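Local structure of KLLA0E03807p (Kluyveromyces lactis, 3SQI) at residues 138-143 with 248-252; 205-209 with 231-235. The protein probably binds centromeric DNA as the inner-kinetochore protein Ndc10, of which this chain is the DNA-binding domain, related to DNA recombinases. All coordinates share one frame; numbering follows the deposited sequence.

Contact 1. Residues 138-143 with 248-252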
# COMPACT_ATOMS: atom_id res chain seq x y z
N LYS A 138 -11.12 -7.75 9.00
CA LYS A 138 -10.91 -8.46 7.75
C LYS A 138 -11.30 -7.54 6.60
O LYS A 138 -10.49 -7.25 5.69
CB LYS A 138 -11.75 -9.74 7.72
CG LYS A 138 -11.23 -10.81 6.77
CD LYS A 138 -11.92 -12.15 7.00
CE LYS A 138 -12.07 -12.44 8.48
NZ LYS A 138 -13.49 -12.26 8.92
N LEU A 139 -12.54 -7.06 6.65
CA LEU A 139 -12.99 -6.13 5.63
C LEU A 139 -12.02 -4.96 5.55
O LEU A 139 -11.46 -4.67 4.49
CB LEU A 139 -14.39 -5.60 5.93
CG LEU A 139 -15.02 -4.80 4.78
CD1 LEU A 139 -15.26 -5.71 3.58
CD2 LEU A 139 -16.31 -4.13 5.20
N LEU A 140 -11.79 -4.30 6.68
CA LEU A 140 -10.98 -3.09 6.70
C LEU A 140 -9.63 -3.30 6.03
O LEU A 140 -9.12 -2.41 5.37
CB LEU A 140 -10.77 -2.59 8.13
CG LEU A 140 -9.80 -1.41 8.20
CD1 LEU A 140 -10.45 -0.16 7.63
CD2 LEU A 140 -9.30 -1.18 9.62
N LEU A 141 -9.04 -4.48 6.21
CA LEU A 141 -7.75 -4.75 5.58
C LEU A 141 -7.97 -4.83 4.09
O LEU A 141 -7.21 -4.24 3.32
CB LEU A 141 -7.12 -6.05 6.08
CG LEU A 141 -5.74 -6.30 5.48
CD1 LEU A 141 -4.69 -5.56 6.29
CD2 LEU A 141 -5.40 -7.78 5.41
N ASP A 142 -9.00 -5.55 3.65
CA ASP A 142 -9.24 -5.59 2.21
C ASP A 142 -9.41 -4.19 1.59
O ASP A 142 -8.82 -3.88 0.55
CB ASP A 142 -10.44 -6.45 1.87
CG ASP A 142 -10.62 -6.62 0.39
OD1 ASP A 142 -11.46 -5.91 -0.20
OD2 ASP A 142 -9.89 -7.44 -0.20
N PHE A 143 -10.20 -3.35 2.24
CA PHE A 143 -10.40 -1.97 1.80
C PHE A 143 -9.11 -1.14 1.81
O PHE A 143 -8.74 -0.58 0.79
CB PHE A 143 -11.46 -1.31 2.68
CG PHE A 143 -11.65 0.16 2.41
CD1 PHE A 143 -12.31 0.58 1.27
CD2 PHE A 143 -11.20 1.11 3.31
CE1 PHE A 143 -12.50 1.94 1.03
CE2 PHE A 143 -11.39 2.46 3.08
CZ PHE A 143 -12.04 2.87 1.93
N LEU A 248 -17.90 -10.51 0.30
CA LEU A 248 -17.35 -9.18 0.48
C LEU A 248 -18.29 -8.13 -0.11
O LEU A 248 -18.52 -7.08 0.50
CB LEU A 248 -15.97 -9.05 -0.16
CG LEU A 248 -14.76 -9.43 0.69
CD1 LEU A 248 -13.51 -8.76 0.12
CD2 LEU A 248 -14.96 -9.02 2.15
N GLY A 249 -18.82 -8.41 -1.30
CA GLY A 249 -19.75 -7.50 -1.95
C GLY A 249 -20.95 -7.14 -1.10
O GLY A 249 -21.55 -6.08 -1.28
N ASN A 250 -21.31 -8.03 -0.18
CA ASN A 250 -22.34 -7.75 0.81
C ASN A 250 -21.77 -6.93 1.95
O ASN A 250 -22.35 -5.92 2.36
CB ASN A 250 -22.93 -9.04 1.36
CG ASN A 250 -23.66 -9.84 0.30
OD1 ASN A 250 -24.30 -9.27 -0.59
ND2 ASN A 250 -23.56 -11.16 0.38
N TRP A 251 -20.62 -7.36 2.46
CA TRP A 251 -20.00 -6.69 3.59
C TRP A 251 -19.81 -5.19 3.33
O TRP A 251 -20.00 -4.37 4.23
CB TRP A 251 -18.66 -7.34 3.95
CG TRP A 251 -18.81 -8.75 4.45
CD1 TRP A 251 -19.78 -9.64 4.10
CD2 TRP A 251 -17.97 -9.42 5.40
NE1 TRP A 251 -19.59 -10.83 4.77
CE2 TRP A 251 -18.49 -10.72 5.57
CE3 TRP A 251 -16.83 -9.05 6.12
CZ2 TRP A 251 -17.91 -11.64 6.44
CZ3 TRP A 251 -16.26 -9.97 6.98
CH2 TRP A 251 -16.79 -11.25 7.13
N TYR A 252 -19.44 -4.85 2.10
CA TYR A 252 -19.08 -3.49 1.73
C TYR A 252 -20.19 -2.44 1.82
O TYR A 252 -20.06 -1.47 2.55
CB TYR A 252 -18.46 -3.46 0.33
CG TYR A 252 -16.96 -3.28 0.34
CD1 TYR A 252 -16.40 -2.03 0.53
CD2 TYR A 252 -16.11 -4.36 0.14
CE1 TYR A 252 -15.03 -1.85 0.54
CE2 TYR A 252 -14.74 -4.20 0.14
CZ TYR A 252 -14.20 -2.94 0.34
OH TYR A 252 -12.83 -2.77 0.34
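Leu139 reaches from one helix into a pocket formed by three side chains of another, Leu248, Trp251 and Tyr252. Its CG lies opposite the backbone N (chi1 -170°), which carries the isobutyl end across to the second helix. There one branch does most of the touching: Leu139 CD1 is 3.6 Å from CD2 of Leu248 and 3.8 Å from CB of Trp251, and it makes an off-centre CH-pi contact with the Tyr252 ring. The other branch, CD2, rests beside the carbonyl of Trp251. Leu139 and Leu248 run past each other in opposite senses, while CD1 of Leu248 lies against the Asp142 carboxylate. Lys138 NZ lies at the edge of the Trp251 ring, near CH2.

Tyr252 inserts its phenol between Asp142 and Phe143. Its ring is turned 75° from the Asp142 carboxylate, and Tyr252 OH gives only a weak hydrogen bond, 3.5 Å long, to OD1 of Asp142. The stronger claim on that carboxylate comes from Arg156, which forms a salt bridge with OD1, while Tyr242 OH bonds to OD2. The side chains of Phe143 and Tyr252 cross at about a right angle, with the Tyr252 hydroxyl beside the edge of the Phe143 ring and Phe143 CD1 3.7 Å from CE1 of Tyr252. An alanine in place of Tyr252 is likely to open a gap beside Leu139 CD1 and leave the Phe143 edge without its neighbour.

Segments 138-143 and 248-252, on helices 133-149 and 245-259, cross at -94°. The first helix also packs on helices 107-118 and 198-210, Trp268 meets the rings of Phe143 and Tyr252, and His129 and Phe130 adjoin Trp251, which packs on a DNA phosphate.

Contact 2. Residues 205-209 with 231-235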
# COMPACT_ATOMS: atom_id res chain seq x y z
N TYR A 205 -5.24 -7.89 12.98
CA TYR A 205 -6.04 -8.95 12.39
C TYR A 205 -5.29 -10.27 12.43
O TYR A 205 -5.90 -11.32 12.60
CB TYR A 205 -6.43 -8.63 10.94
CG TYR A 205 -7.02 -9.81 10.20
CD1 TYR A 205 -8.16 -10.44 10.66
CD2 TYR A 205 -6.43 -10.29 9.03
CE1 TYR A 205 -8.70 -11.53 9.98
CE2 TYR A 205 -6.97 -11.38 8.35
CZ TYR A 205 -8.11 -11.99 8.83
OH TYR A 205 -8.65 -13.07 8.16
N TYR A 206 -3.97 -10.23 12.27
CA TYR A 206 -3.20 -11.46 12.20
C TYR A 206 -2.96 -12.06 13.58
O TYR A 206 -2.88 -13.28 13.73
CB TYR A 206 -1.90 -11.25 11.44
CG TYR A 206 -2.05 -11.48 9.96
CD1 TYR A 206 -0.95 -11.51 9.11
CD2 TYR A 206 -3.31 -11.66 9.40
CE1 TYR A 206 -1.10 -11.73 7.76
CE2 TYR A 206 -3.46 -11.88 8.05
CZ TYR A 206 -2.36 -11.91 7.23
OH TYR A 206 -2.52 -12.12 5.88
N TYR A 207 -2.87 -11.21 14.59
CA TYR A 207 -2.82 -11.69 15.96
C TYR A 207 -4.13 -12.42 16.25
O TYR A 207 -4.12 -13.56 16.71
CB TYR A 207 -2.63 -10.53 16.94
CG TYR A 207 -2.40 -10.98 18.36
CD1 TYR A 207 -1.16 -11.45 18.78
CD2 TYR A 207 -3.42 -10.91 19.30
CE1 TYR A 207 -0.95 -11.86 20.08
CE2 TYR A 207 -3.22 -11.31 20.62
CZ TYR A 207 -1.98 -11.78 21.00
OH TYR A 207 -1.78 -12.17 22.30
N LEU A 208 -5.24 -11.76 15.96
CA LEU A 208 -6.55 -12.37 16.16
C LEU A 208 -6.71 -13.68 15.39
O LEU A 208 -7.27 -14.66 15.89
CB LEU A 208 -7.66 -11.40 15.76
CG LEU A 208 -7.72 -10.09 16.55
CD1 LEU A 208 -8.96 -9.31 16.18
CD2 LEU A 208 -7.71 -10.37 18.04
N ARG A 209 -6.20 -13.69 14.17
CA ARG A 209 -6.36 -14.82 13.26
C ARG A 209 -5.56 -16.01 13.75
O ARG A 209 -6.03 -17.15 13.74
CB ARG A 209 -5.90 -14.42 11.86
CG ARG A 209 -5.94 -15.53 10.80
CD ARG A 209 -5.64 -14.94 9.42
NE ARG A 209 -5.43 -15.96 8.40
CZ ARG A 209 -4.97 -15.70 7.17
NH1 ARG A 209 -4.67 -14.46 6.82
NH2 ARG A 209 -4.81 -16.69 6.30
N ILE A 231 -1.41 -19.52 1.67
CA ILE A 231 -1.97 -18.81 2.80
C ILE A 231 -2.54 -17.48 2.34
O ILE A 231 -1.79 -16.55 2.04
CB ILE A 231 -0.90 -18.53 3.87
CG1 ILE A 231 -0.19 -19.83 4.26
CG2 ILE A 231 -1.52 -17.86 5.09
CD1 ILE A 231 -1.13 -20.96 4.62
N PRO A 232 -3.88 -17.37 2.30
CA PRO A 232 -4.55 -16.17 1.80
C PRO A 232 -4.45 -15.00 2.78
O PRO A 232 -4.51 -15.20 3.99
CB PRO A 232 -6.01 -16.61 1.65
CG PRO A 232 -6.16 -17.73 2.62
CD PRO A 232 -4.83 -18.44 2.65
N ILE A 233 -4.30 -13.79 2.25
CA ILE A 233 -4.14 -12.60 3.08
C ILE A 233 -5.30 -12.40 4.05
O ILE A 233 -5.12 -11.87 5.15
CB ILE A 233 -3.96 -11.33 2.22
CG1 ILE A 233 -2.81 -11.53 1.23
CG2 ILE A 233 -3.68 -10.12 3.11
CD1 ILE A 233 -1.46 -11.61 1.89
N ILE A 234 -6.50 -12.81 3.63
CA ILE A 234 -7.64 -12.85 4.54
C ILE A 234 -8.44 -14.13 4.26
O ILE A 234 -8.70 -14.48 3.11
CB ILE A 234 -8.53 -11.56 4.46
CG1 ILE A 234 -9.61 -11.66 3.40
CG2 ILE A 234 -7.70 -10.31 4.22
CD1 ILE A 234 -10.40 -10.38 3.25
N ARG A 235 -8.81 -14.84 5.32
CA ARG A 235 -9.45 -16.14 5.13
C ARG A 235 -10.96 -16.05 5.17
O ARG A 235 -11.53 -15.25 5.91
CB ARG A 235 -8.95 -17.15 6.17
CG ARG A 235 -9.27 -16.80 7.61
CD ARG A 235 -9.32 -18.05 8.48
NE ARG A 235 -10.56 -18.81 8.31
CZ ARG A 235 -10.80 -19.99 8.88
NH1 ARG A 235 -9.89 -20.55 9.65
NH2 ARG A 235 -11.95 -20.61 8.67
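Arg209 and Tyr206 anchor a loop to a helix by holding the backbone carbonyls of Pro232 and Ile233, so this buried contact is chiefly one of side chains with main chain. The donors stand on helix 198-210, and the loop runs between helices 224-227 and 245-259.

Arg209 makes two of the bonds. Its CG is anti to the backbone N (chi1 177°) and the chain is extended as far as NE, which delivers the guanidinium end-on to the loop. NH1 and NH2 of Arg209 both donate to Pro232 O, at 2.9 Å and 2.8 Å respectively. The acceptor lies in the guanidinium plane and the two nitrogens in the carbonyl plane, with a C=O...N angle of 156°; both bonds are bent at the hydrogen, but the shared in-plane acceptor probably limits how far the guanidinium can turn. CB of Arg235 covers one face of the group. The NE atoms of Arg209 and Arg235 are 5.9 Å apart, and the latter arginine turns its own charge to a salt bridge with Asp220.

Tyr206 OH donates to Ile233 O over 2.7 Å, arriving well to the side of the C=O direction (110°) and tilted out of the carbonyl plane. Ile233 O also lies at the edge of the Tyr205 ring, 3.7 Å from CE2 of Tyr205. Helix donors thus serve two successive loop carbonyls, and Tyr205 OH accepts, weakly and over 3.4 Å, from the N-H of Arg235, two residues beyond Ile233.

Here a helix-borne arginine gives both terminal nitrogens to one main-chain carbonyl oxygen, fastening an irregular loop within the largely helical DNA-binding domain, whose fold is probably akin to that of the tyrosine recombinases.

How the contacts relate
Contact 2 is nested along the chain inside the loop closed by contact 1, and the centres of the two lie about 13 Å apart. Helix 133-149 joins them. Lys138, which approaches Trp251 in contact 1, lays its aliphatic chain on contact 2: Lys138 CD is 3.3 Å from Arg235 O, its CE is 3.5 Å from Tyr205 OH, and its CG packs on Ile234 CB. One turn on, Leu141 CD2 meets Ile234 CG2 at 3.6 Å. The 231-235 loop is therefore held between two helices. Both contacts border the bound DNA, with nearest atoms about 3 Å away for contact 1 and about 4 Å for contact 2.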